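PDB 4L0K: DraIII, which cleaves double-stranded DNA as a type II restriction endonuclease, probably with a His-Me finger nuclease core. Local coordinates for residues T123-Q128 against V194-R199. Sequence-based numbering, arbitrary orientation.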
ATOM      1  N   THR A 123       7.037  21.194 -10.958  1.00 26.22           N
ATOM      2  CA  THR A 123       6.568  22.025 -12.076  1.00 28.94           C
ATOM      3  C   THR A 123       7.433  21.821 -13.330  1.00 26.30           C
ATOM      4  O   THR A 123       6.938  21.761 -14.485  1.00 28.68           O
ATOM      5  CB  THR A 123       6.576  23.530 -11.714  1.00 27.54           C
ATOM      6  OG1 THR A 123       5.927  23.721 -10.452  1.00 31.41           O
ATOM      7  CG2 THR A 123       5.859  24.338 -12.786  1.00 28.09           C
ATOM      8  N   TRP A 124       8.734  21.734 -13.095  1.00 26.93           N
ATOM      9  CA  TRP A 124       9.680  21.506 -14.181  1.00 34.35           C
ATOM     10  C   TRP A 124       9.402  20.156 -14.873  1.00 36.80           C
ATOM     11  O   TRP A 124       9.400  20.067 -16.107  1.00 32.16           O
ATOM     12  CB  TRP A 124      11.110  21.588 -13.639  1.00 38.34           C
ATOM     13  CG  TRP A 124      12.209  21.346 -14.648  1.00 43.51           C
ATOM     14  CD1 TRP A 124      12.711  22.246 -15.553  1.00 42.83           C
ATOM     15  CD2 TRP A 124      12.972  20.139 -14.817  1.00 32.85           C
ATOM     16  NE1 TRP A 124      13.722  21.670 -16.280  1.00 40.40           N
ATOM     17  CE2 TRP A 124      13.905  20.382 -15.853  1.00 32.33           C
ATOM     18  CE3 TRP A 124      12.947  18.878 -14.202  1.00 27.11           C
ATOM     19  CZ2 TRP A 124      14.806  19.397 -16.301  1.00 30.32           C
ATOM     20  CZ3 TRP A 124      13.852  17.898 -14.635  1.00 26.61           C
ATOM     21  CH2 TRP A 124      14.771  18.170 -15.678  1.00 29.16           C
ATOM     22  N   LEU A 125       9.147  19.119 -14.075  1.00 28.25           N
ATOM     23  CA  LEU A 125       8.833  17.793 -14.616  1.00 29.26           C
ATOM     24  C   LEU A 125       7.546  17.893 -15.400  1.00 30.98           C
ATOM     25  O   LEU A 125       7.416  17.295 -16.475  1.00 33.43           O
ATOM     26  CB  LEU A 125       8.614  16.769 -13.493  1.00 22.24           C
ATOM     27  CG  LEU A 125       9.688  15.769 -13.081  1.00 32.73           C
ATOM     28  CD1 LEU A 125      10.987  15.958 -13.861  1.00 23.05           C
ATOM     29  CD2 LEU A 125       9.897  15.817 -11.559  1.00 30.32           C
ATOM     30  N   ALA A 126       6.585  18.639 -14.847  1.00 25.84           N
ATOM     31  CA  ALA A 126       5.235  18.678 -15.422  1.00 26.87           C
ATOM     32  C   ALA A 126       5.237  19.274 -16.833  1.00 26.07           C
ATOM     33  O   ALA A 126       4.545  18.782 -17.727  1.00 24.75           O
ATOM     34  CB  ALA A 126       4.257  19.418 -14.508  1.00 18.92           C
ATOM     35  N   TYR A 127       6.033  20.318 -17.038  1.00 29.84           N
ATOM     36  CA  TYR A 127       6.112  20.907 -18.378  1.00 32.52           C
ATOM     37  C   TYR A 127       6.793  19.996 -19.423  1.00 34.65           C
ATOM     38  O   TYR A 127       6.818  20.311 -20.608  1.00 34.01           O
ATOM     39  CB  TYR A 127       6.754  22.310 -18.327  1.00 26.79           C
ATOM     40  CG  TYR A 127       5.754  23.370 -17.941  1.00 29.89           C
ATOM     41  CD1 TYR A 127       4.707  23.690 -18.795  1.00 34.18           C
ATOM     42  CD2 TYR A 127       5.842  24.045 -16.724  1.00 32.04           C
ATOM     43  CE1 TYR A 127       3.768  24.651 -18.455  1.00 38.44           C
ATOM     44  CE2 TYR A 127       4.900  25.025 -16.376  1.00 31.12           C
ATOM     45  CZ  TYR A 127       3.862  25.314 -17.248  1.00 35.87           C
ATOM     46  OH  TYR A 127       2.896  26.260 -16.939  1.00 34.06           O
ATOM     47  N   GLN A 128       7.327  18.867 -18.968  1.00 31.98           N
ATOM     48  CA  GLN A 128       7.977  17.895 -19.834  1.00 28.57           C
ATOM     49  C   GLN A 128       7.163  16.601 -19.930  1.00 34.00           C
ATOM     50  O   GLN A 128       7.660  15.576 -20.405  1.00 34.36           O
ATOM     51  CB  GLN A 128       9.377  17.584 -19.306  1.00 30.21           C
ATOM     52  CG  GLN A 128      10.358  18.745 -19.403  1.00 28.57           C
ATOM     53  CD  GLN A 128      11.680  18.440 -18.736  1.00 36.19           C
ATOM     54  OE1 GLN A 128      12.611  17.934 -19.369  1.00 43.22           O
ATOM     55  NE2 GLN A 128      11.771  18.739 -17.444  1.00 44.73           N
ATOM     56  N   VAL A 194      12.758  14.013  -5.828  1.00 27.88           N
ATOM     57  CA  VAL A 194      11.337  13.840  -6.168  1.00 32.14           C
ATOM     58  C   VAL A 194      11.028  13.726  -7.648  1.00 35.37           C
ATOM     59  O   VAL A 194      11.801  14.180  -8.492  1.00 39.64           O
ATOM     60  CB  VAL A 194      10.416  14.916  -5.544  1.00 28.95           C
ATOM     61  CG1 VAL A 194      10.397  14.765  -4.031  1.00 22.22           C
ATOM     62  CG2 VAL A 194      10.843  16.334  -5.989  1.00 23.71           C
ATOM     63  N   GLY A 195       9.886  13.112  -7.945  1.00 26.55           N
ATOM     64  CA  GLY A 195       9.405  13.071  -9.314  1.00 28.96           C
ATOM     65  C   GLY A 195       7.975  12.591  -9.382  1.00 32.65           C
ATOM     66  O   GLY A 195       7.255  12.694  -8.410  1.00 41.98           O
ATOM     67  N   PHE A 196       7.564  12.047 -10.519  1.00 28.64           N
ATOM     68  CA  PHE A 196       6.235  11.462 -10.624  1.00 25.28           C
ATOM     69  C   PHE A 196       6.308   9.946 -10.818  1.00 32.72           C
ATOM     70  O   PHE A 196       7.291   9.414 -11.384  1.00 28.13           O
ATOM     71  CB  PHE A 196       5.445  12.115 -11.765  1.00 29.76           C
ATOM     72  CG  PHE A 196       5.206  13.599 -11.577  1.00 24.82           C
ATOM     73  CD1 PHE A 196       4.632  14.083 -10.421  1.00 25.18           C
ATOM     74  CD2 PHE A 196       5.555  14.494 -12.570  1.00 27.45           C
ATOM     75  CE1 PHE A 196       4.414  15.437 -10.249  1.00 29.79           C
ATOM     76  CE2 PHE A 196       5.341  15.866 -12.415  1.00 28.40           C
ATOM     77  CZ  PHE A 196       4.773  16.333 -11.239  1.00 33.82           C
ATOM     78  N   ALA A 197       5.275   9.254 -10.335  1.00 30.07           N
ATOM     79  CA  ALA A 197       5.175   7.796 -10.483  1.00 26.27           C
ATOM     80  C   ALA A 197       3.724   7.361 -10.631  1.00 26.47           C
ATOM     81  O   ALA A 197       2.832   7.968 -10.034  1.00 22.24           O
ATOM     82  CB  ALA A 197       5.790   7.102  -9.290  1.00 15.22           C
ATOM     83  N   HIS A 198       3.486   6.318 -11.428  1.00 22.12           N
ATOM     84  CA  HIS A 198       2.206   5.618 -11.380  1.00 25.08           C
ATOM     85  C   HIS A 198       1.883   5.233  -9.951  1.00 23.58           C
ATOM     86  O   HIS A 198       2.781   4.862  -9.184  1.00 21.22           O
ATOM     87  CB  HIS A 198       2.251   4.314 -12.179  1.00 29.59           C
ATOM     88  CG  HIS A 198       2.476   4.510 -13.634  1.00 30.00           C
ATOM     89  ND1 HIS A 198       3.694   4.280 -14.230  1.00 19.84           N
ATOM     90  CD2 HIS A 198       1.645   4.944 -14.614  1.00 24.81           C
ATOM     91  CE1 HIS A 198       3.600   4.552 -15.522  1.00 28.39           C
ATOM     92  NE2 HIS A 198       2.370   4.958 -15.778  1.00 23.51           N
ATOM     93  N   ARG A 199       0.601   5.303  -9.613  1.00 27.20           N
ATOM     94  CA  ARG A 199       0.108   4.841  -8.322  1.00 31.00           C
ATOM     95  C   ARG A 199       0.642   3.444  -8.021  1.00 31.03           C
ATOM     96  O   ARG A 199       1.270   3.225  -6.983  1.00 29.85           O
ATOM     97  CB  ARG A 199      -1.414   4.828  -8.337  1.00 36.80           C
ATOM     98  CG  ARG A 199      -2.041   3.999  -7.245  1.00 50.70           C
ATOM     99  CD  ARG A 199      -2.371   4.828  -6.037  1.00 58.24           C
ATOM    100  NE  ARG A 199      -2.746   3.972  -4.914  1.00 67.32           N
ATOM    101  CZ  ARG A 199      -2.665   4.324  -3.633  1.00 58.74           C
ATOM    102  NH1 ARG A 199      -3.031   3.462  -2.694  1.00 60.29           N
ATOM    103  NH2 ARG A 199      -2.217   5.531  -3.290  1.00 45.28           N
TER
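The second strand of the antiparallel hairpin 179-183/194-198, the beta element of a probable beta-beta-alpha His-Me finger, packs here against the C-terminal part of helix 112-126. Two side chains do most of the work, and they meet obliquely. Leu-125 points from the helix toward the strand; its CB touches the Phe-196 ring atom CE2 at 3.6 Å. Further along the same side chain, CD2 reaches the backbone at Gly-195, lying 3.6 Å from that residue's CA, which bears no side chain. Phe-196, with CG anti to its own carbonyl carbon (chi1 -62°), has its CB directed toward the helix, and the backbone N of Ala-126 lies at the ring edge, 3.9 Å from CE2. Ala-126 CB adds a looser contact, 4.3 Å from CE2. All of these residues are buried, and Phe-169 and Leu-122 also meet the Phe-196 ring. Just beyond, Gln-128 NE2 donates an almost straight bond to Trp-124 O (3.0 Å), approaching from above the carbonyl plane, and NE2 sits over one face of the Trp-124 indole. At the strand's far end, His-198 occupies the N-cap position of helix 199-205, consistent with the strand-to-helix succession of a His-Me finger.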